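Local atomic coordinates of alginate biosynthesis protein AlgX (Pseudomonas aeruginosa, PDB entry 4KNC), a protein that takes part in the O-acetylation of the exopolysaccharide alginate and protects the polymer from degradation as it crosses the periplasm. Residues P87-N93 / A142-D148; H149-P153 / S243-Y249; R214-E218 / N250-E256. All coordinates share one frame; numbering follows the deposited sequence.

Interaction 1 (P87-N93 / A142-D148)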
loop_
_atom_site.group_PDB
_atom_site.type_symbol
_atom_site.label_atom_id
_atom_site.label_comp_id
_atom_site.label_asym_id
_atom_site.label_seq_id
_atom_site.Cartn_x
_atom_site.Cartn_y
_atom_site.Cartn_z
ATOM N N PRO A 87 12.600 3.850 3.748
ATOM C CA PRO A 87 13.696 4.602 3.122
ATOM C C PRO A 87 14.464 3.779 2.074
ATOM O O PRO A 87 14.366 2.555 2.039
ATOM C CB PRO A 87 14.596 4.958 4.308
ATOM C CG PRO A 87 14.312 3.871 5.336
ATOM C CD PRO A 87 12.843 3.566 5.177
ATOM N N THR A 88 15.227 4.447 1.225
ATOM C CA THR A 88 15.891 3.731 0.132
ATOM C C THR A 88 17.097 2.923 0.607
ATOM O O THR A 88 17.646 3.154 1.689
ATOM C CB THR A 88 16.278 4.676 -1.023
ATOM O OG1 THR A 88 17.090 5.751 -0.527
ATOM C CG2 THR A 88 15.013 5.257 -1.686
ATOM N N ARG A 89 17.487 1.950 -0.200
ATOM C CA ARG A 89 18.665 1.151 0.082
ATOM C C ARG A 89 19.887 2.050 0.032
ATOM O O ARG A 89 20.859 1.827 0.739
ATOM C CB ARG A 89 18.781 -0.004 -0.931
ATOM C CG ARG A 89 17.562 -0.935 -0.904
ATOM C CD ARG A 89 17.598 -2.011 -2.003
ATOM N NE ARG A 89 18.562 -3.082 -1.728
ATOM C CZ ARG A 89 19.777 -3.156 -2.267
ATOM N NH1 ARG A 89 20.195 -2.213 -3.113
ATOM N NH2 ARG A 89 20.573 -4.179 -1.965
ATOM N N GLY A 90 19.835 3.075 -0.809
ATOM C CA GLY A 90 20.946 4.004 -0.914
ATOM C C GLY A 90 21.104 4.838 0.357
ATOM O O GLY A 90 22.227 5.028 0.837
ATOM N N LEU A 91 19.989 5.324 0.912
ATOM C CA LEU A 91 20.057 6.132 2.130
ATOM C C LEU A 91 20.535 5.312 3.310
ATOM O O LEU A 91 21.284 5.805 4.146
ATOM C CB LEU A 91 18.709 6.773 2.463
ATOM C CG LEU A 91 18.307 7.937 1.558
ATOM C CD1 LEU A 91 16.812 8.205 1.684
ATOM C CD2 LEU A 91 19.114 9.192 1.880
ATOM N N VAL A 92 20.118 4.058 3.397
ATOM C CA VAL A 92 20.474 3.290 4.588
ATOM C C VAL A 92 21.830 2.607 4.441
ATOM O O VAL A 92 22.689 2.663 5.336
ATOM C CB VAL A 92 19.400 2.247 4.937
ATOM C CG1 VAL A 92 19.858 1.397 6.099
ATOM C CG2 VAL A 92 18.076 2.931 5.280
ATOM N N ASN A 93 22.023 1.962 3.299
ATOM C CA ASN A 93 23.225 1.178 3.069
ATOM C C ASN A 93 24.200 1.845 2.104
ATOM O O ASN A 93 24.934 1.164 1.382
ATOM C CB ASN A 93 22.859 -0.228 2.601
ATOM C CG ASN A 93 22.326 -1.095 3.733
ATOM O OD1 ASN A 93 21.167 -1.535 3.708
ATOM N ND2 ASN A 93 23.178 -1.354 4.733
ATOM N N ALA A 142 23.096 -6.107 8.211
ATOM C CA ALA A 142 22.682 -5.075 7.266
ATOM C C ALA A 142 21.164 -4.891 7.239
ATOM O O ALA A 142 20.409 -5.868 7.293
ATOM C CB ALA A 142 23.191 -5.423 5.874
ATOM N N TYR A 143 20.721 -3.639 7.152
ATOM C CA TYR A 143 19.289 -3.321 7.107
ATOM C C TYR A 143 18.615 -4.049 5.925
ATOM O O TYR A 143 17.570 -4.697 6.089
ATOM C CB TYR A 143 19.130 -1.804 6.995
ATOM C CG TYR A 143 17.723 -1.235 7.021
ATOM C CD1 TYR A 143 16.916 -1.274 5.890
ATOM C CD2 TYR A 143 17.234 -0.573 8.154
ATOM C CE1 TYR A 143 15.640 -0.734 5.899
ATOM C CE2 TYR A 143 15.966 -0.018 8.165
ATOM C CZ TYR A 143 15.166 -0.109 7.031
ATOM O OH TYR A 143 13.888 0.429 7.016
ATOM N N TYR A 144 19.243 -3.973 4.752
ATOM C CA TYR A 144 18.714 -4.582 3.515
ATOM C C TYR A 144 19.427 -5.854 3.075
ATOM O O TYR A 144 20.615 -6.028 3.346
ATOM C CB TYR A 144 18.799 -3.581 2.362
ATOM C CG TYR A 144 17.611 -2.645 2.281
ATOM C CD1 TYR A 144 16.386 -3.100 1.800
ATOM C CD2 TYR A 144 17.712 -1.307 2.682
ATOM C CE1 TYR A 144 15.289 -2.261 1.719
ATOM C CE2 TYR A 144 16.613 -0.450 2.603
ATOM C CZ TYR A 144 15.403 -0.942 2.123
ATOM O OH TYR A 144 14.297 -0.134 2.030
ATOM N N PHE A 145 18.711 -6.737 2.377
ATOM C CA PHE A 145 19.372 -7.835 1.678
ATOM C C PHE A 145 20.340 -7.262 0.636
ATOM O O PHE A 145 20.112 -6.172 0.093
ATOM C CB PHE A 145 18.363 -8.787 1.011
ATOM C CG PHE A 145 17.631 -9.695 1.982
ATOM C CD1 PHE A 145 18.223 -10.867 2.451
ATOM C CD2 PHE A 145 16.349 -9.376 2.423
ATOM C CE1 PHE A 145 17.547 -11.702 3.347
ATOM C CE2 PHE A 145 15.666 -10.200 3.308
ATOM C CZ PHE A 145 16.269 -11.373 3.768
ATOM N N LYS A 146 21.413 -8.009 0.375
ATOM C CA LYS A 146 22.457 -7.651 -0.594
ATOM C C LYS A 146 21.952 -7.383 -2.001
ATOM O O LYS A 146 22.418 -6.457 -2.665
ATOM C CB LYS A 146 23.508 -8.768 -0.679
ATOM C CG LYS A 146 24.332 -8.927 0.588
ATOM C CD LYS A 146 25.333 -10.076 0.451
ATOM C CE LYS A 146 26.314 -10.089 1.600
ATOM N NZ LYS A 146 27.308 -11.178 1.414
ATOM N N GLY A 147 21.025 -8.214 -2.462
ATOM C CA GLY A 147 20.578 -8.151 -3.843
ATOM C C GLY A 147 19.068 -8.258 -3.948
ATOM O O GLY A 147 18.544 -8.898 -4.854
ATOM N N ASP A 148 18.365 -7.624 -3.007
ATOM C CA ASP A 148 16.909 -7.696 -2.969
ATOM C C ASP A 148 16.341 -6.371 -2.470
ATOM O O ASP A 148 17.061 -5.570 -1.878
ATOM C CB ASP A 148 16.451 -8.852 -2.071
ATOM C CG ASP A 148 14.983 -9.190 -2.258
ATOM O OD1 ASP A 148 14.616 -9.749 -3.320
ATOM O OD2 ASP A 148 14.187 -8.918 -1.337
#

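Interaction 2 (H149-P153 / S243-Y249)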
loop_
_atom_site.group_PDB
_atom_site.type_symbol
_atom_site.label_atom_id
_atom_site.label_comp_id
_atom_site.label_asym_id
_atom_site.label_seq_id
_atom_site.Cartn_x
_atom_site.Cartn_y
_atom_site.Cartn_z
ATOM N N HIS A 149 15.053 -6.153 -2.719
ATOM C CA HIS A 149 14.379 -4.915 -2.329
ATOM C C HIS A 149 13.738 -4.981 -0.928
ATOM O O HIS A 149 13.253 -3.980 -0.419
ATOM C CB HIS A 149 13.319 -4.539 -3.386
ATOM C CG HIS A 149 12.247 -5.572 -3.564
ATOM N ND1 HIS A 149 12.498 -6.820 -4.100
ATOM C CD2 HIS A 149 10.920 -5.544 -3.289
ATOM C CE1 HIS A 149 11.374 -7.516 -4.137
ATOM N NE2 HIS A 149 10.401 -6.764 -3.654
ATOM N N HIS A 150 13.712 -6.159 -0.314
ATOM C CA HIS A 150 13.164 -6.294 1.036
ATOM C C HIS A 150 14.217 -5.951 2.081
ATOM O O HIS A 150 15.408 -6.185 1.860
ATOM C CB HIS A 150 12.661 -7.719 1.291
ATOM C CG HIS A 150 11.498 -8.106 0.434
ATOM N ND1 HIS A 150 11.639 -8.873 -0.704
ATOM C CD2 HIS A 150 10.179 -7.810 0.530
ATOM C CE1 HIS A 150 10.452 -9.038 -1.265
ATOM N NE2 HIS A 150 9.552 -8.399 -0.542
ATOM N N TRP A 151 13.783 -5.388 3.209
ATOM C CA TRP A 151 14.649 -5.313 4.373
ATOM C C TRP A 151 14.855 -6.725 4.914
ATOM O O TRP A 151 14.041 -7.608 4.671
ATOM C CB TRP A 151 14.078 -4.373 5.470
ATOM C CG TRP A 151 12.599 -4.508 5.800
ATOM C CD1 TRP A 151 11.796 -5.614 5.636
ATOM C CD2 TRP A 151 11.754 -3.483 6.354
ATOM N NE1 TRP A 151 10.511 -5.337 6.057
ATOM C CE2 TRP A 151 10.462 -4.035 6.498
ATOM C CE3 TRP A 151 11.965 -2.150 6.729
ATOM C CZ2 TRP A 151 9.387 -3.293 6.998
ATOM C CZ3 TRP A 151 10.903 -1.423 7.215
ATOM C CH2 TRP A 151 9.630 -1.998 7.360
ATOM N N THR A 152 15.952 -6.943 5.624
ATOM C CA THR A 152 16.103 -8.171 6.393
ATOM C C THR A 152 15.224 -8.032 7.639
ATOM O O THR A 152 14.763 -6.930 7.946
ATOM C CB THR A 152 17.544 -8.343 6.869
ATOM O OG1 THR A 152 17.923 -7.210 7.678
ATOM C CG2 THR A 152 18.490 -8.474 5.674
ATOM N N PRO A 153 14.983 -9.143 8.359
ATOM C CA PRO A 153 14.315 -9.023 9.659
ATOM C C PRO A 153 14.979 -8.012 10.600
ATOM O O PRO A 153 14.246 -7.280 11.243
ATOM C CB PRO A 153 14.397 -10.435 10.216
ATOM C CG PRO A 153 14.295 -11.285 8.971
ATOM C CD PRO A 153 15.068 -10.548 7.919
ATOM N N SER A 243 4.643 -6.732 0.669
ATOM C CA SER A 243 5.343 -7.946 1.073
ATOM C C SER A 243 6.304 -7.645 2.234
ATOM O O SER A 243 6.518 -8.501 3.078
ATOM C CB SER A 243 6.061 -8.629 -0.115
ATOM O OG SER A 243 7.134 -7.849 -0.613
ATOM N N ASN A 244 6.831 -6.416 2.301
ATOM C CA ASN A 244 7.689 -5.995 3.435
ATOM C C ASN A 244 7.079 -6.159 4.839
ATOM O O ASN A 244 7.815 -6.366 5.825
ATOM C CB ASN A 244 8.173 -4.546 3.264
ATOM C CG ASN A 244 9.272 -4.412 2.220
ATOM O OD1 ASN A 244 10.447 -4.684 2.494
ATOM N ND2 ASN A 244 8.899 -3.990 1.016
ATOM N N SER A 245 5.754 -6.050 4.936
ATOM C CA SER A 245 5.067 -6.282 6.212
ATOM C C SER A 245 4.619 -7.736 6.343
ATOM O O SER A 245 3.884 -8.092 7.275
ATOM C CB SER A 245 3.863 -5.344 6.397
ATOM O OG SER A 245 4.235 -3.974 6.381
ATOM N N GLY A 246 5.088 -8.573 5.419
ATOM C CA GLY A 246 4.778 -9.994 5.436
ATOM C C GLY A 246 5.439 -10.734 6.588
ATOM O O GLY A 246 6.394 -10.252 7.178
ATOM N N PRO A 247 4.927 -11.925 6.904
ATOM C CA PRO A 247 5.367 -12.746 8.039
ATOM C C PRO A 247 6.865 -13.045 8.054
ATOM O O PRO A 247 7.461 -13.063 9.123
ATOM C CB PRO A 247 4.574 -14.040 7.853
ATOM C CG PRO A 247 3.346 -13.614 7.106
ATOM C CD PRO A 247 3.812 -12.545 6.167
ATOM N N ALA A 248 7.458 -13.253 6.885
ATOM C CA ALA A 248 8.871 -13.619 6.787
ATOM C C ALA A 248 9.817 -12.628 7.465
ATOM O O ALA A 248 10.861 -13.030 7.962
ATOM C CB ALA A 248 9.275 -13.801 5.323
ATOM N N TYR A 249 9.467 -11.339 7.474
ATOM C CA TYR A 249 10.385 -10.340 8.003
ATOM C C TYR A 249 9.964 -9.903 9.394
ATOM O O TYR A 249 10.717 -9.219 10.076
ATOM C CB TYR A 249 10.517 -9.143 7.056
ATOM C CG TYR A 249 10.640 -9.583 5.624
ATOM C CD1 TYR A 249 11.819 -10.166 5.154
ATOM C CD2 TYR A 249 9.568 -9.461 4.750
ATOM C CE1 TYR A 249 11.931 -10.595 3.849
ATOM C CE2 TYR A 249 9.670 -9.888 3.433
ATOM C CZ TYR A 249 10.849 -10.451 2.987
ATOM O OH TYR A 249 10.943 -10.880 1.676
#

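Interaction 3 (R214-E218 / N250-E256)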
loop_
_atom_site.group_PDB
_atom_site.type_symbol
_atom_site.label_atom_id
_atom_site.label_comp_id
_atom_site.label_asym_id
_atom_site.label_seq_id
_atom_site.Cartn_x
_atom_site.Cartn_y
_atom_site.Cartn_z
ATOM N N ARG A 214 15.577 -15.669 11.120
ATOM C CA ARG A 214 14.131 -15.466 11.024
ATOM C C ARG A 214 13.499 -15.375 12.420
ATOM O O ARG A 214 13.832 -16.160 13.297
ATOM C CB ARG A 214 13.491 -16.594 10.228
ATOM C CG ARG A 214 12.051 -16.317 9.865
ATOM C CD ARG A 214 11.520 -17.332 8.859
ATOM N NE ARG A 214 11.458 -18.676 9.420
ATOM C CZ ARG A 214 10.506 -19.096 10.249
ATOM N NH1 ARG A 214 9.537 -18.265 10.624
ATOM N NH2 ARG A 214 10.527 -20.342 10.715
ATOM N N PHE A 215 12.587 -14.428 12.623
ATOM C CA PHE A 215 11.994 -14.218 13.946
ATOM C C PHE A 215 10.481 -14.382 13.974
ATOM O O PHE A 215 9.789 -14.091 13.000
ATOM C CB PHE A 215 12.330 -12.811 14.468
ATOM C CG PHE A 215 13.798 -12.596 14.723
ATOM C CD1 PHE A 215 14.643 -12.204 13.700
ATOM C CD2 PHE A 215 14.333 -12.802 15.979
ATOM C CE1 PHE A 215 15.986 -12.014 13.927
ATOM C CE2 PHE A 215 15.684 -12.617 16.217
ATOM C CZ PHE A 215 16.511 -12.219 15.193
ATOM N N GLU A 216 9.978 -14.821 15.121
ATOM C CA GLU A 216 8.547 -14.774 15.409
ATOM C C GLU A 216 8.279 -14.148 16.782
ATOM O O GLU A 216 9.145 -14.161 17.666
ATOM C CB GLU A 216 7.928 -16.163 15.311
ATOM C CG GLU A 216 7.958 -16.712 13.887
ATOM C CD GLU A 216 7.289 -18.060 13.762
ATOM O OE1 GLU A 216 6.939 -18.656 14.806
ATOM O OE2 GLU A 216 7.119 -18.523 12.612
ATOM N N THR A 217 7.083 -13.590 16.946
ATOM C CA THR A 217 6.724 -12.893 18.172
ATOM C C THR A 217 5.484 -13.523 18.797
ATOM O O THR A 217 4.522 -13.836 18.097
ATOM C CB THR A 217 6.446 -11.408 17.899
ATOM O OG1 THR A 217 7.597 -10.800 17.290
ATOM C CG2 THR A 217 6.099 -10.680 19.186
ATOM N N GLU A 218 5.530 -13.726 20.107
ATOM C CA GLU A 218 4.422 -14.334 20.846
ATOM C C GLU A 218 4.090 -13.520 22.098
ATOM O O GLU A 218 4.972 -12.909 22.722
ATOM C CB GLU A 218 4.760 -15.766 21.276
ATOM C CG GLU A 218 5.129 -16.710 20.143
ATOM C CD GLU A 218 3.944 -17.070 19.260
ATOM O OE1 GLU A 218 4.141 -17.195 18.027
ATOM O OE2 GLU A 218 2.824 -17.239 19.797
ATOM N N ASN A 250 8.756 -10.298 9.791
ATOM C CA ASN A 250 8.259 -10.081 11.146
ATOM C C ASN A 250 8.119 -8.602 11.582
ATOM O O ASN A 250 8.256 -8.286 12.758
ATOM C CB ASN A 250 9.099 -10.863 12.174
ATOM C CG ASN A 250 8.368 -11.034 13.509
ATOM O OD1 ASN A 250 7.210 -11.431 13.522
ATOM N ND2 ASN A 250 9.029 -10.690 14.628
ATOM N N PHE A 251 7.834 -7.711 10.640
ATOM C CA PHE A 251 7.647 -6.291 10.953
ATOM C C PHE A 251 6.513 -6.094 11.963
ATOM O O PHE A 251 6.689 -5.396 12.968
ATOM C CB PHE A 251 7.410 -5.487 9.673
ATOM C CG PHE A 251 7.211 -3.997 9.892
ATOM C CD1 PHE A 251 8.149 -3.244 10.585
ATOM C CD2 PHE A 251 6.106 -3.346 9.345
ATOM C CE1 PHE A 251 7.970 -1.870 10.766
ATOM C CE2 PHE A 251 5.927 -1.966 9.505
ATOM C CZ PHE A 251 6.862 -1.231 10.229
ATOM N N ALA A 252 5.371 -6.737 11.733
ATOM C CA ALA A 252 4.258 -6.657 12.699
ATOM C C ALA A 252 4.632 -7.184 14.099
ATOM O O ALA A 252 4.255 -6.602 15.114
ATOM C CB ALA A 252 3.046 -7.389 12.176
ATOM N N GLY A 253 5.383 -8.283 14.151
ATOM C CA GLY A 253 5.807 -8.845 15.425
ATOM C C GLY A 253 6.725 -7.913 16.205
ATOM O O GLY A 253 6.575 -7.742 17.420
ATOM N N PHE A 254 7.677 -7.294 15.515
ATOM C CA PHE A 254 8.536 -6.323 16.189
ATOM C C PHE A 254 7.737 -5.094 16.635
ATOM O O PHE A 254 8.001 -4.531 17.694
ATOM C CB PHE A 254 9.711 -5.931 15.301
ATOM C CG PHE A 254 10.634 -7.091 14.972
ATOM C CD1 PHE A 254 11.160 -7.888 15.981
ATOM C CD2 PHE A 254 10.958 -7.389 13.655
ATOM C CE1 PHE A 254 12.011 -8.960 15.682
ATOM C CE2 PHE A 254 11.796 -8.459 13.350
ATOM C CZ PHE A 254 12.324 -9.239 14.368
ATOM N N LEU A 255 6.756 -4.679 15.833
ATOM C CA LEU A 255 5.875 -3.603 16.271
ATOM C C LEU A 255 5.202 -3.970 17.587
ATOM O O LEU A 255 5.145 -3.150 18.504
ATOM C CB LEU A 255 4.825 -3.275 15.222
ATOM C CG LEU A 255 5.322 -2.533 13.977
ATOM C CD1 LEU A 255 4.244 -2.504 12.891
ATOM C CD2 LEU A 255 5.745 -1.118 14.323
ATOM N N GLU A 256 4.693 -5.195 17.694
ATOM C CA GLU A 256 4.050 -5.598 18.951
ATOM C C GLU A 256 5.053 -5.612 20.099
ATOM O O GLU A 256 4.754 -5.140 21.194
ATOM C CB GLU A 256 3.396 -6.969 18.830
ATOM C CG GLU A 256 2.259 -7.036 17.826
ATOM C CD GLU A 256 1.860 -8.458 17.518
ATOM O OE1 GLU A 256 2.742 -9.334 17.608
ATOM O OE2 GLU A 256 0.675 -8.699 17.197
HETATM O O HOH W 1 5.287 -12.971 14.820
#

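Interaction 1 (P87-N93 / A142-D148)
Arg89, at the start of helix 89-93, runs across the ring of Tyr144 and ends among backbone carbonyls of the loop 142-148. Its CB lies beside Tyr144 CD2, and CG sits squarely over the ring, 3.4 Å from the centroid and 3° off the normal, a CH-pi contact. CD passes on toward the backbone of Asp148, and the bend at chi3 (74°) turns the guanidinium down to the loop. There NE comes within 2.9 Å of Asp148 O, and NH2 gives an in-plane hydrogen bond to Phe145 O (2.9 Å, 165°), with Lys146 O at the same edge. NH1 forms a salt bridge with Asp52.

The Tyr144 ring is held at its other end too, its hydroxyl donating to Pro87 O at 2.7 Å, almost straight on to the carbonyl. At the ring edge Asn93 OD1 accepts from Tyr144 N, a longer bond of 3.3 Å, while its ND2 is bound by Glu137. Val92 CG2 lies over one face of the Tyr143 ring, while CG1 touches Tyr143 CB at 3.4 Å; the Tyr143 hydroxyl pairs with Ser159. The contact joins the N-terminal end of helix 89-93, with Thr88 at its N-cap, to the loop leading to helix 153-169 in the SGNH hydrolase-like domain. Bonds to Phe145 O and Pro87 O thus tie loop to helix start just before inferred active-site Asp148, with Asp52 probably offsetting the buried charge.

Interaction 2 (H149-P153 / S243-Y249)
His150 and Ser243 meet through a very short hydrogen bond, 2.5 Å between NE2 and OG, with the serine oxygen near the plane of the imidazole at its edge. Ser243 OG reaches it from between its own backbone N and carbonyl carbon (chi1 67°). Over one face of the same imidazole stands the Tyr249 hydroxyl, 3.1 Å from His150 CG; the two rings are nearly parallel, at 19°, but slid so far apart that they barely overlap. The hydroxyl is hydrogen-bonded to Lys191 of strand 180-191.

Through its other ring nitrogen, ND1, the histidine binds Asp148 OD2, which completes the order Asp-His-Ser. The geometry fits the Ser-His-Asp charge relay known from SGNH hydrolases, with Ser243 the inferred nucleophile and His150 the inferred proton acceptor.

The next shell links the two backbones that carry these groups. Trp151 NE1 donates to Asn244 O at 2.9 Å, the acceptor lying close to the indole plane, and so ties the residue after the histidine to the residue after the serine. The Asn244 amide stands upright on the indole, planes 89° apart, with OD1 above one face near its rim, 3.5 Å from Trp151 CD1. OD1 also accepts a weak bond from Trp151 N, but its stronger partner is Gln86. Trp151 turns an edge toward the face of Tyr249 in an offset edge-to-face pair, and Pro153 CD meets the rim of the tyrosine ring at CD1. Further out, Leu189 of strand 180-191 packs against both Pro153 and Tyr249.

Interaction 3 (R214-E218 / N250-E256)
The first turn of helix 251-259 docks on strand 210-220, one of the two strands of an antiparallel sheet in the SGNH hydrolase-like domain. The segment axes approach to 7.4 Å and cross at 47°. Asn250, at the N-cap position, has its CG anti to the backbone N (chi1 -162°), which carries the amide toward Thr217. Its ND2 donates to Thr217 OG1 at 3.0 Å, an almost linear bond (177°) with the acceptor in the amide plane. The other end of the amide is joined to the strand by a water, which donates to Asn250 OD1 and accepts from Thr217 N. Gly253 comes up to the threonine, Thr217 CB lying 3.6 Å from Gly253 CA, and this lets the backbones close in. Phe254 points an edge at the face of Phe215 in an offset edge-to-face pair, CZ touching Phe215 CB at 3.6 Å; over one face of Phe254 lies Asn250 ND2. Thr217 OG1 has a further partner in Ser183 of strand 180-191, the neighbour of strand 210-220, while Phe254 packs on Arg157 and Ala160 of helix 153-169, so that helices 153-169 and 251-259 pack on each other and both meet the two-stranded sheet.

Overall arrangement
Interactions 1 and 2 are buried, whereas interaction 3 is only partly so. The first two share the loop that runs up to helix 153-169: Tyr143 O meets Thr152 N at 2.8 Å, and Asp148 of one bonds His150 of the other, so the proposed triad spans both. Interactions 2 and 3 adjoin through the chain from Ser243 into helix 251-259, with Trp151 against Phe251 and Pro153 against Phe254. Interactions 1 and 3 do not touch. Chemistry differs across the three contacts, from an arginine among backbone carbonyls, through a histidine-serine pair set in aromatic rings, to an amide, a threonine and a water beside two phenylalanines.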